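Putative drug/sodium antiporter (Escherichia coli, PDB 4Z3N) belongs to the MATE family of multidrug exporters and probably transports the genotoxin colibactin across the cell membrane by antiport. Local coordinates at residues Val272-Val275 with Ile276-Phe280; Thr409-Arg412 with His413-Ser417; Phe18-Ala21 with Gly22-Asp25. All coordinates share one frame; numbering follows the deposited sequence.

Contact 1: residues Val272-Val275 with Ile276-Phe280; sequences VGIV and IYNFF. With OLC ((2R)-2,3-dihydroxypropyl (9Z)-octadec-9-enoate), chain B.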
ATOM      1  N   VAL A 272       7.576  -7.286  -8.185  1.00 30.62           N
ATOM      2  CA  VAL A 272       8.164  -8.200  -9.173  1.00 32.89           C
ATOM      3  C   VAL A 272       7.341  -8.287 -10.453  1.00 39.54           C
ATOM      4  O   VAL A 272       7.877  -8.455 -11.550  1.00 37.78           O
ATOM      5  CB  VAL A 272       8.311  -9.627  -8.622  1.00 32.16           C
ATOM      6  CG1 VAL A 272       8.769 -10.571  -9.721  1.00 33.68           C
ATOM      7  CG2 VAL A 272       9.269  -9.657  -7.462  1.00 35.94           C
ATOM      8  N   GLY A 273       6.023  -8.212 -10.294  1.00 41.10           N
ATOM      9  CA  GLY A 273       5.120  -8.284 -11.421  1.00 37.04           C
ATOM     10  C   GLY A 273       5.279  -7.038 -12.258  1.00 38.33           C
ATOM     11  O   GLY A 273       5.090  -7.080 -13.472  1.00 39.91           O
ATOM     12  N   ILE A 274       5.627  -5.927 -11.605  1.00 35.44           N
ATOM     13  CA  ILE A 274       5.871  -4.671 -12.325  1.00 39.47           C
ATOM     14  C   ILE A 274       7.240  -4.680 -13.010  1.00 39.84           C
ATOM     15  O   ILE A 274       7.435  -4.005 -14.007  1.00 38.07           O
ATOM     16  CB  ILE A 274       5.781  -3.441 -11.407  1.00 34.93           C
ATOM     17  CG1 ILE A 274       4.340  -3.253 -10.926  1.00 33.50           C
ATOM     18  CG2 ILE A 274       6.231  -2.198 -12.163  1.00 34.43           C
ATOM     19  CD1 ILE A 274       4.126  -2.072 -10.004  1.00 27.42           C
ATOM     20  N   VAL A 275       8.167  -5.466 -12.474  1.00 38.26           N
ATOM     21  CA  VAL A 275       9.462  -5.680 -13.102  1.00 37.26           C
ATOM     22  C   VAL A 275       9.353  -6.522 -14.390  1.00 40.51           C
ATOM     23  O   VAL A 275       9.918  -6.177 -15.439  1.00 42.34           O
ATOM     24  CB  VAL A 275      10.438  -6.376 -12.122  1.00 36.75           C
ATOM     25  CG1 VAL A 275      11.680  -6.829 -12.848  1.00 36.16           C
ATOM     26  CG2 VAL A 275      10.802  -5.456 -10.971  1.00 32.22           C
ATOM     27  N   ILE A 276       8.642  -7.637 -14.295  1.00 39.11           N
ATOM     28  CA  ILE A 276       8.445  -8.536 -15.427  1.00 37.40           C
ATOM     29  C   ILE A 276       7.674  -7.835 -16.524  1.00 42.81           C
ATOM     30  O   ILE A 276       7.874  -8.113 -17.703  1.00 44.06           O
ATOM     31  CB  ILE A 276       7.694  -9.810 -15.008  1.00 36.55           C
ATOM     32  CG1 ILE A 276       8.577 -10.636 -14.065  1.00 33.88           C
ATOM     33  CG2 ILE A 276       7.198 -10.590 -16.243  1.00 29.21           C
ATOM     34  CD1 ILE A 276       7.849 -11.708 -13.297  1.00 36.00           C
ATOM     35  N   TYR A 277       6.789  -6.925 -16.118  1.00 43.30           N
ATOM     36  CA  TYR A 277       6.020  -6.103 -17.051  1.00 40.74           C
ATOM     37  C   TYR A 277       6.918  -5.095 -17.759  1.00 41.73           C
ATOM     38  O   TYR A 277       6.820  -4.892 -18.971  1.00 42.73           O
ATOM     39  CB  TYR A 277       4.901  -5.374 -16.314  1.00 38.08           C
ATOM     40  CG  TYR A 277       3.937  -4.601 -17.189  1.00 34.89           C
ATOM     41  CD1 TYR A 277       2.909  -5.244 -17.852  1.00 35.20           C
ATOM     42  CD2 TYR A 277       4.032  -3.223 -17.308  1.00 37.65           C
ATOM     43  CE1 TYR A 277       2.005  -4.543 -18.631  1.00 35.39           C
ATOM     44  CE2 TYR A 277       3.139  -2.507 -18.089  1.00 40.03           C
ATOM     45  CZ  TYR A 277       2.119  -3.174 -18.746  1.00 40.16           C
ATOM     46  OH  TYR A 277       1.218  -2.466 -19.524  1.00 35.09           O
ATOM     47  N   ASN A 278       7.790  -4.455 -16.993  1.00 40.01           N
ATOM     48  CA  ASN A 278       8.724  -3.506 -17.560  1.00 41.32           C
ATOM     49  C   ASN A 278       9.694  -4.188 -18.511  1.00 43.15           C
ATOM     50  O   ASN A 278       9.948  -3.685 -19.596  1.00 45.89           O
ATOM     51  CB  ASN A 278       9.461  -2.773 -16.444  1.00 37.03           C
ATOM     52  CG  ASN A 278       8.629  -1.663 -15.863  1.00 40.22           C
ATOM     53  OD1 ASN A 278       7.492  -1.454 -16.287  1.00 38.26           O
ATOM     54  ND2 ASN A 278       9.180  -0.942 -14.890  1.00 48.04           N
ATOM     55  N   PHE A 279      10.188  -5.354 -18.106  1.00 43.40           N
ATOM     56  CA  PHE A 279      11.067  -6.173 -18.935  1.00 42.85           C
ATOM     57  C   PHE A 279      10.479  -6.381 -20.328  1.00 44.04           C
ATOM     58  O   PHE A 279      11.106  -6.060 -21.326  1.00 46.97           O
ATOM     59  CB  PHE A 279      11.314  -7.520 -18.243  1.00 41.15           C
ATOM     60  CG  PHE A 279      12.240  -8.441 -18.982  1.00 45.94           C
ATOM     61  CD1 PHE A 279      13.594  -8.164 -19.071  1.00 49.56           C
ATOM     62  CD2 PHE A 279      11.761  -9.615 -19.552  1.00 53.14           C
ATOM     63  CE1 PHE A 279      14.453  -9.028 -19.735  1.00 50.72           C
ATOM     64  CE2 PHE A 279      12.617 -10.487 -20.226  1.00 51.46           C
ATOM     65  CZ  PHE A 279      13.961 -10.192 -20.310  1.00 54.26           C
ATOM     66  N   PHE A 280       9.258  -6.896 -20.385  1.00 45.32           N
ATOM     67  CA  PHE A 280       8.588  -7.160 -21.650  1.00 47.38           C
ATOM     68  C   PHE A 280       8.349  -5.869 -22.478  1.00 52.90           C
ATOM     69  O   PHE A 280       8.612  -5.828 -23.688  1.00 48.73           O
ATOM     70  CB  PHE A 280       7.257  -7.877 -21.395  1.00 36.41           C
ATOM     71  CG  PHE A 280       7.369  -9.380 -21.307  1.00 37.04           C
ATOM     72  CD1 PHE A 280       7.448 -10.147 -22.449  1.00 38.21           C
ATOM     73  CD2 PHE A 280       7.353 -10.030 -20.080  1.00 44.14           C
ATOM     74  CE1 PHE A 280       7.536 -11.537 -22.380  1.00 41.48           C
ATOM     75  CE2 PHE A 280       7.440 -11.423 -19.999  1.00 44.44           C
ATOM     76  CZ  PHE A 280       7.536 -12.174 -21.151  1.00 43.81           C
TER
HETATM   77  C18 OLC B 501      -2.236  -3.756  -6.403  1.00 31.73           C
HETATM   78  C10 OLC B 501      -4.854  -3.639 -14.797  1.00 35.79           C
HETATM   79  C9  OLC B 501      -4.151  -2.515 -14.553  1.00 46.91           C
HETATM   80  C17 OLC B 501      -2.700  -3.454  -7.815  1.00 34.66           C
HETATM   81  C11 OLC B 501      -4.391  -4.983 -14.269  1.00 43.43           C
HETATM   82  C8  OLC B 501      -4.049  -1.449 -15.632  1.00 47.11           C
HETATM   83  C24 OLC B 501       1.651  -8.584 -15.582  1.00 47.34           C
HETATM   84  C16 OLC B 501      -2.647  -4.724  -8.634  1.00 36.84           C
HETATM   85  C12 OLC B 501      -3.098  -4.877 -13.472  1.00 49.80           C
HETATM   86  C7  OLC B 501      -3.296  -0.221 -15.151  1.00 44.03           C
HETATM   87  C15 OLC B 501      -3.212  -4.482 -10.028  1.00 39.07           C
HETATM   88  C13 OLC B 501      -3.190  -5.752 -12.220  1.00 45.87           C
HETATM   89  C6  OLC B 501      -1.800  -0.474 -15.141  1.00 43.76           C
HETATM   90  C14 OLC B 501      -2.369  -5.220 -11.059  1.00 45.13           C
HETATM   91  C5  OLC B 501      -1.354  -1.125 -16.433  1.00 37.86           C
HETATM   92  C4  OLC B 501      -0.024  -1.833 -16.219  1.00 41.27           C
HETATM   93  C3  OLC B 501      -0.081  -2.705 -14.981  1.00 49.31           C
HETATM   94  C2  OLC B 501       1.032  -3.737 -14.964  1.00 41.76           C
HETATM   95  C21 OLC B 501       0.190  -7.288 -14.032  1.00 48.14           C
HETATM   96  C1  OLC B 501       0.594  -4.961 -14.171  1.00 53.05           C
HETATM   97  C22 OLC B 501       0.907  -8.607 -14.259  1.00 51.99           C
HETATM   98  O19 OLC B 501      -0.196  -4.874 -13.241  1.00 60.14           O
HETATM   99  O25 OLC B 501       2.926  -9.171 -15.413  1.00 43.36           O
HETATM  100  O23 OLC B 501       1.834  -8.832 -13.214  1.00 53.79           O
HETATM  101  O20 OLC B 501       0.970  -6.245 -14.592  1.00 52.09           O

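Contact 2: residues Thr409-Arg412 with His413-Ser417; sequences TLMR and HVFIS. With OLC ((2R)-2,3-dihydroxypropyl (9Z)-octadec-9-enoate), chain B.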
ATOM      1  N   THR A 409      -2.616 -13.043  -4.481  1.00 28.09           N
ATOM      2  CA  THR A 409      -1.695 -12.078  -5.052  1.00 26.54           C
ATOM      3  C   THR A 409      -0.805 -12.734  -6.123  1.00 28.72           C
ATOM      4  O   THR A 409      -0.461 -12.114  -7.129  1.00 29.96           O
ATOM      5  CB  THR A 409      -0.844 -11.447  -3.961  1.00 24.02           C
ATOM      6  OG1 THR A 409      -1.716 -10.867  -2.986  1.00 28.15           O
ATOM      7  CG2 THR A 409       0.038 -10.358  -4.537  1.00 25.61           C
ATOM      8  N   LEU A 410      -0.446 -13.992  -5.907  1.00 29.32           N
ATOM      9  CA  LEU A 410       0.368 -14.731  -6.862  1.00 27.42           C
ATOM     10  C   LEU A 410      -0.427 -15.035  -8.105  1.00 28.53           C
ATOM     11  O   LEU A 410       0.083 -14.996  -9.223  1.00 29.83           O
ATOM     12  CB  LEU A 410       0.870 -16.030  -6.247  1.00 26.56           C
ATOM     13  CG  LEU A 410       2.008 -15.878  -5.249  1.00 27.80           C
ATOM     14  CD1 LEU A 410       2.328 -17.228  -4.635  1.00 24.38           C
ATOM     15  CD2 LEU A 410       3.211 -15.284  -5.953  1.00 22.77           C
ATOM     16  N   MET A 411      -1.689 -15.362  -7.882  1.00 32.18           N
ATOM     17  CA  MET A 411      -2.613 -15.671  -8.953  1.00 29.44           C
ATOM     18  C   MET A 411      -2.859 -14.436  -9.798  1.00 29.10           C
ATOM     19  O   MET A 411      -3.098 -14.545 -10.993  1.00 33.48           O
ATOM     20  CB  MET A 411      -3.926 -16.203  -8.381  1.00 29.39           C
ATOM     21  CG  MET A 411      -4.848 -16.845  -9.415  1.00 42.01           C
ATOM     22  SD  MET A 411      -4.250 -18.456  -9.969  1.00 52.38           S
ATOM     23  CE  MET A 411      -2.953 -18.718  -8.758  1.00 31.53           C
ATOM     24  N   ARG A 412      -2.822 -13.259  -9.178  1.00 30.20           N
ATOM     25  CA  ARG A 412      -3.056 -12.017  -9.924  1.00 30.73           C
ATOM     26  C   ARG A 412      -1.824 -11.508 -10.683  1.00 28.85           C
ATOM     27  O   ARG A 412      -1.935 -11.127 -11.837  1.00 32.10           O
ATOM     28  CB  ARG A 412      -3.590 -10.907  -9.001  1.00 25.93           C
ATOM     29  CG  ARG A 412      -4.241  -9.766  -9.778  1.00 27.44           C
ATOM     30  CD  ARG A 412      -4.859  -8.656  -8.921  1.00 30.35           C
ATOM     31  NE  ARG A 412      -3.938  -8.072  -7.944  1.00 32.37           N
ATOM     32  CZ  ARG A 412      -4.040  -8.234  -6.623  1.00 29.80           C
ATOM     33  NH1 ARG A 412      -5.032  -8.957  -6.122  1.00 23.99           N
ATOM     34  NH2 ARG A 412      -3.148  -7.672  -5.801  1.00 26.23           N
ATOM     35  N   HIS A 413      -0.667 -11.459 -10.029  1.00 32.18           N
ATOM     36  CA  HIS A 413       0.531 -10.889 -10.660  1.00 33.24           C
ATOM     37  C   HIS A 413       1.544 -11.838 -11.321  1.00 37.78           C
ATOM     38  O   HIS A 413       2.418 -11.368 -12.029  1.00 38.97           O
ATOM     39  CB  HIS A 413       1.280 -10.036  -9.633  1.00 32.98           C
ATOM     40  CG  HIS A 413       0.530  -8.811  -9.213  1.00 33.81           C
ATOM     41  ND1 HIS A 413      -0.256  -8.766  -8.085  1.00 36.35           N
ATOM     42  CD2 HIS A 413       0.412  -7.596  -9.800  1.00 39.44           C
ATOM     43  CE1 HIS A 413      -0.811  -7.571  -7.980  1.00 36.05           C
ATOM     44  NE2 HIS A 413      -0.421  -6.843  -9.009  1.00 37.19           N
ATOM     45  N   VAL A 414       1.448 -13.149 -11.111  1.00 38.49           N
ATOM     46  CA  VAL A 414       2.480 -14.055 -11.641  1.00 36.50           C
ATOM     47  C   VAL A 414       1.997 -15.312 -12.388  1.00 36.74           C
ATOM     48  O   VAL A 414       2.285 -15.468 -13.564  1.00 40.97           O
ATOM     49  CB  VAL A 414       3.428 -14.523 -10.521  1.00 37.18           C
ATOM     50  CG1 VAL A 414       4.407 -15.548 -11.072  1.00 39.87           C
ATOM     51  CG2 VAL A 414       4.170 -13.359  -9.954  1.00 35.29           C
ATOM     52  N   PHE A 415       1.295 -16.209 -11.698  1.00 31.19           N
ATOM     53  CA  PHE A 415       0.952 -17.531 -12.235  1.00 36.25           C
ATOM     54  C   PHE A 415       0.224 -17.600 -13.597  1.00 37.42           C
ATOM     55  O   PHE A 415       0.308 -18.607 -14.306  1.00 38.49           O
ATOM     56  CB  PHE A 415       0.107 -18.278 -11.204  1.00 37.37           C
ATOM     57  CG  PHE A 415       0.900 -18.794 -10.033  1.00 39.74           C
ATOM     58  CD1 PHE A 415       2.186 -19.284 -10.216  1.00 33.70           C
ATOM     59  CD2 PHE A 415       0.361 -18.790  -8.753  1.00 31.52           C
ATOM     60  CE1 PHE A 415       2.913 -19.754  -9.142  1.00 34.51           C
ATOM     61  CE2 PHE A 415       1.085 -19.262  -7.686  1.00 30.32           C
ATOM     62  CZ  PHE A 415       2.362 -19.740  -7.871  1.00 31.82           C
ATOM     63  N   ILE A 416      -0.494 -16.546 -13.957  1.00 35.34           N
ATOM     64  CA  ILE A 416      -1.300 -16.535 -15.175  1.00 34.10           C
ATOM     65  C   ILE A 416      -0.692 -15.567 -16.176  1.00 36.06           C
ATOM     66  O   ILE A 416      -0.482 -15.907 -17.344  1.00 38.27           O
ATOM     67  CB  ILE A 416      -2.790 -16.162 -14.918  1.00 38.91           C
ATOM     68  CG1 ILE A 416      -3.435 -17.127 -13.920  1.00 34.51           C
ATOM     69  CG2 ILE A 416      -3.584 -16.232 -16.223  1.00 35.38           C
ATOM     70  CD1 ILE A 416      -3.723 -18.488 -14.514  1.00 36.58           C
ATOM     71  N   SER A 417      -0.505 -14.334 -15.714  1.00 36.82           N
ATOM     72  CA  SER A 417       0.054 -13.238 -16.497  1.00 32.13           C
ATOM     73  C   SER A 417       1.312 -13.577 -17.289  1.00 39.35           C
ATOM     74  O   SER A 417       1.374 -13.307 -18.494  1.00 38.04           O
ATOM     75  CB  SER A 417       0.364 -12.062 -15.572  1.00 35.77           C
ATOM     76  OG  SER A 417      -0.831 -11.452 -15.117  1.00 41.19           O
TER
HETATM   77  C18 OLC B 501      -2.236  -3.756  -6.403  1.00 31.73           C
HETATM   78  C10 OLC B 501      -4.854  -3.639 -14.797  1.00 35.79           C
HETATM   79  C9  OLC B 501      -4.151  -2.515 -14.553  1.00 46.91           C
HETATM   80  C17 OLC B 501      -2.700  -3.454  -7.815  1.00 34.66           C
HETATM   81  C11 OLC B 501      -4.391  -4.983 -14.269  1.00 43.43           C
HETATM   82  C8  OLC B 501      -4.049  -1.449 -15.632  1.00 47.11           C
HETATM   83  C24 OLC B 501       1.651  -8.584 -15.582  1.00 47.34           C
HETATM   84  C16 OLC B 501      -2.647  -4.724  -8.634  1.00 36.84           C
HETATM   85  C12 OLC B 501      -3.098  -4.877 -13.472  1.00 49.80           C
HETATM   86  C7  OLC B 501      -3.296  -0.221 -15.151  1.00 44.03           C
HETATM   87  C15 OLC B 501      -3.212  -4.482 -10.028  1.00 39.07           C
HETATM   88  C13 OLC B 501      -3.190  -5.752 -12.220  1.00 45.87           C
HETATM   89  C6  OLC B 501      -1.800  -0.474 -15.141  1.00 43.76           C
HETATM   90  C14 OLC B 501      -2.369  -5.220 -11.059  1.00 45.13           C
HETATM   91  C5  OLC B 501      -1.354  -1.125 -16.433  1.00 37.86           C
HETATM   92  C4  OLC B 501      -0.024  -1.833 -16.219  1.00 41.27           C
HETATM   93  C3  OLC B 501      -0.081  -2.705 -14.981  1.00 49.31           C
HETATM   94  C2  OLC B 501       1.032  -3.737 -14.964  1.00 41.76           C
HETATM   95  C21 OLC B 501       0.190  -7.288 -14.032  1.00 48.14           C
HETATM   96  C1  OLC B 501       0.594  -4.961 -14.171  1.00 53.05           C
HETATM   97  C22 OLC B 501       0.907  -8.607 -14.259  1.00 51.99           C
HETATM   98  O19 OLC B 501      -0.196  -4.874 -13.241  1.00 60.14           O
HETATM   99  O25 OLC B 501       2.926  -9.171 -15.413  1.00 43.36           O
HETATM  100  O23 OLC B 501       1.834  -8.832 -13.214  1.00 53.79           O
HETATM  101  O20 OLC B 501       0.970  -6.245 -14.592  1.00 52.09           O

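Contact 3: residues Phe18-Ala21 with Gly22-Asp25; sequences FTVA and GMFD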
ATOM      1  N   PHE A  18     -13.588   1.842  22.372  1.00 56.04           N
ATOM      2  CA  PHE A  18     -13.433   0.516  21.771  1.00 58.50           C
ATOM      3  C   PHE A  18     -14.625   0.118  20.915  1.00 63.94           C
ATOM      4  O   PHE A  18     -14.467  -0.591  19.916  1.00 60.95           O
ATOM      5  CB  PHE A  18     -13.217  -0.557  22.844  1.00 49.58           C
ATOM      6  CG  PHE A  18     -11.780  -0.763  23.218  1.00 51.47           C
ATOM      7  CD1 PHE A  18     -10.806  -0.872  22.240  1.00 53.98           C
ATOM      8  CD2 PHE A  18     -11.400  -0.835  24.551  1.00 54.13           C
ATOM      9  CE1 PHE A  18      -9.469  -1.054  22.581  1.00 58.88           C
ATOM     10  CE2 PHE A  18     -10.072  -1.017  24.905  1.00 57.20           C
ATOM     11  CZ  PHE A  18      -9.102  -1.128  23.918  1.00 63.05           C
ATOM     12  N   THR A  19     -15.811   0.582  21.306  1.00 70.69           N
ATOM     13  CA  THR A  19     -17.070   0.091  20.736  1.00 73.29           C
ATOM     14  C   THR A  19     -17.177   0.230  19.211  1.00 70.90           C
ATOM     15  O   THR A  19     -17.401  -0.778  18.527  1.00 70.99           O
ATOM     16  CB  THR A  19     -18.281   0.787  21.387  1.00 73.13           C
ATOM     17  OG1 THR A  19     -18.071   2.206  21.403  1.00 75.74           O
ATOM     18  CG2 THR A  19     -18.465   0.277  22.817  1.00 67.01           C
ATOM     19  N   VAL A  20     -16.993   1.438  18.672  1.00 60.97           N
ATOM     20  CA  VAL A  20     -17.127   1.627  17.223  1.00 58.17           C
ATOM     21  C   VAL A  20     -18.520   1.290  16.705  1.00 54.16           C
ATOM     22  O   VAL A  20     -18.733   0.208  16.176  1.00 55.92           O
ATOM     23  CB  VAL A  20     -16.117   0.771  16.441  1.00 59.54           C
ATOM     24  CG1 VAL A  20     -16.144   1.153  14.965  1.00 48.60           C
ATOM     25  CG2 VAL A  20     -14.726   0.941  17.023  1.00 58.98           C
ATOM     26  N   ALA A  21     -19.471   2.197  16.903  1.00 54.61           N
ATOM     27  CA  ALA A  21     -20.890   1.949  16.624  1.00 51.01           C
ATOM     28  C   ALA A  21     -21.209   1.355  15.251  1.00 48.74           C
ATOM     29  O   ALA A  21     -20.670   1.788  14.228  1.00 50.07           O
ATOM     30  CB  ALA A  21     -21.661   3.247  16.796  1.00 54.72           C
ATOM     31  N   GLY A  22     -22.109   0.369  15.249  1.00 47.86           N
ATOM     32  CA  GLY A  22     -22.625  -0.250  14.034  1.00 40.56           C
ATOM     33  C   GLY A  22     -21.820  -1.465  13.603  1.00 45.25           C
ATOM     34  O   GLY A  22     -22.117  -2.104  12.582  1.00 37.24           O
ATOM     35  N   MET A  23     -20.793  -1.780  14.390  1.00 41.37           N
ATOM     36  CA  MET A  23     -19.836  -2.823  14.051  1.00 37.41           C
ATOM     37  C   MET A  23     -20.476  -4.206  13.947  1.00 38.34           C
ATOM     38  O   MET A  23     -20.326  -4.908  12.941  1.00 36.81           O
ATOM     39  CB  MET A  23     -18.710  -2.856  15.091  1.00 35.21           C
ATOM     40  CG  MET A  23     -17.640  -3.918  14.834  1.00 35.41           C
ATOM     41  SD  MET A  23     -16.759  -3.761  13.248  1.00 31.50           S
ATOM     42  CE  MET A  23     -15.842  -2.243  13.513  1.00 32.97           C
ATOM     43  N   PHE A  24     -21.134  -4.621  15.021  1.00 38.29           N
ATOM     44  CA  PHE A  24     -21.741  -5.940  15.072  1.00 35.89           C
ATOM     45  C   PHE A  24     -23.156  -6.008  14.500  1.00 39.50           C
ATOM     46  O   PHE A  24     -23.520  -7.017  13.892  1.00 41.81           O
ATOM     47  CB  PHE A  24     -21.662  -6.444  16.513  1.00 31.75           C
ATOM     48  CG  PHE A  24     -20.267  -6.331  17.078  1.00 31.44           C
ATOM     49  CD1 PHE A  24     -19.250  -7.161  16.604  1.00 32.12           C
ATOM     50  CD2 PHE A  24     -19.947  -5.339  17.994  1.00 31.51           C
ATOM     51  CE1 PHE A  24     -17.951  -7.043  17.073  1.00 29.12           C
ATOM     52  CE2 PHE A  24     -18.646  -5.203  18.474  1.00 31.76           C
ATOM     53  CZ  PHE A  24     -17.644  -6.059  18.011  1.00 32.15           C
ATOM     54  N   ASP A  25     -23.989  -5.000  14.748  1.00 44.10           N
ATOM     55  CA  ASP A  25     -25.363  -5.062  14.225  1.00 46.58           C
ATOM     56  C   ASP A  25     -25.737  -4.140  13.058  1.00 42.60           C
ATOM     57  O   ASP A  25     -26.795  -4.314  12.463  1.00 57.54           O
ATOM     58  CB  ASP A  25     -26.369  -4.832  15.374  1.00 53.58           C
ATOM     59  CG  ASP A  25     -26.215  -3.461  16.046  1.00 69.66           C
ATOM     60  OD1 ASP A  25     -25.286  -2.695  15.691  1.00 66.71           O
ATOM     61  OD2 ASP A  25     -27.035  -3.149  16.936  1.00 78.14           O
TER

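Contact 1: residues Val272-Val275 with Ile276-Phe280
Tyr277 lies one turn beyond Gly273 on a continuous helix, and its side chain can be followed from the backbone out to a bound monoolein. CB sits 3.3 Å from Gly273 O, the same carbonyl that accepts the Tyr277 backbone N at 3.1 Å. With CG anti to the backbone N (chi1 -174°), the ring is carried off the helix to the side where the lipid lies. OLC C2 rests 3.6 Å above the ring plane, over its centre, a CH-pi type of packing. Farther out, Tyr277 CZ comes within 3.6 Å of OLC C4, so it is the carboxyl end of the acyl chain that lies along the ring. The tip, Tyr277 OH, is hydrogen-bonded to OE1 of Gln375, which gives this buried hydroxyl a partner. Gly273 has no side chain to hold the lipid off, and the glyceryl oxygen OLC O25 lies 3.6 Å from Gly273 O.

On another side of the helix Val272 CG1 meets Ile276 CD1 at 3.9 Å, the two side chains crossing at a slant. Asn278 lays its amide back over the preceding turn, with ND2 4.2 Å from Ile274 CG2.

This turn of helix 250-284 packs against helices 286-322, 432-453 and 417-427, while the Tyr277 hydroxyl reaches helix 366-379. Phe292 of helix 286-322 meets the Tyr277 ring edge-to-face and also touches Ile274 and Asn278; Val435, Tyr436 and Ala439 of helix 432-453 pack against Tyr277, and Val418 of helix 417-427 packs against Ile276.

Contact 2: residues Thr409-Arg412 with His413-Ser417
The Arg412 guanidinium and the His413 ring extend side by side from neighbouring residues, their planes 81° apart, nearly perpendicular. His413 CE1 lies at the guanidinium edge, 3.2 Å from Arg412 NE. At the imidazole edge are OLC C16 and, on the ND1 side, Thr409 O, to which His413 ND1 makes a weak bond of 3.5 Å. A bend at chi3 (54°) turns the guanidinium alongside the ring, and NH1 is held by OG of Ser389. The Phe415 ring takes Met411 CE at its edge, while Leu410 CB approaches CE2 of the same ring obliquely at 3.5 Å.

In the backbone, Leu410 O receives two donors from opposite faces of its plane, Val414 N and Phe415 N, each at 3.0 Å. The second is an i to i+5, pi-type bond, so the chain widens as it leaves the helix. His413 O, at the end of helix 402-413, accepts a hydrogen bond from OLC O23 at 2.9 Å. Here the shared carbonyl lies where helix 402-413 gives way to a short non-helical link before helix 417-427, within one predicted transmembrane span of the MATE fold.

Contact 3: residues Phe18-Ala21 with Gly22-Asp25
Met23, folded back against Val20, has a carbonyl oxygen gripped by two side chains from beyond the turn: Arg328 NE gives it a hydrogen bond, and Asn320 ND2 a weak one. Its backbone N faces the other way, into the turn, where Val20 O accepts it at 3.4 Å. With an N-H...O angle of 132° that bond is weak; Met23 CB also lies 3.3 Å from Val20 O. The methionine chain runs away from the corner, along the Val20 side. CG stands anti to the backbone N (chi1 -180°), and turns at chi2 and chi3 curl the thioether round until CE meets Val20 CG1 at 3.7 Å, the two side chains meeting aslant.

Val20 to Met23 form a type II beta turn, with Ala21 and Gly22 at its two corners. Gly22 takes up a positive phi of 91°, the conformation for which glycine is favoured at the third position of this turn. Ala21 turns its methyl away from the following residues and touches Arg34 of helix 28-56.

Met23 CG lies 3.7 Å above the plane of the Phe24 ring, over its centre. That ring also meets His323, while Gln319 of helix 286-322 touches both Met23 and Phe24. Leu31, in the first turn of helix 28-56, packs against Met23.

In the fold
Contacts 1 and 2 are neighbours, with centres 12 Å apart and nearest atoms about 4 Å apart; they do not touch directly, and one monoolein bridges them. Both its acyl chain and its glyceryl end touch each of the two, the helix of residues 272-280 and the broken helix around residues 409-417, so the two contacts line one lipid site within the second MatE range. The lipid is probably left from crystallisation. Contact 3 stands apart at the N-terminal end, its centre about 43 Å from that of contact 1, on the opposite side of the chain's centre, and about 36 Å from that of contact 2. Helix 286-322 is touched by both contact 1 and contact 3.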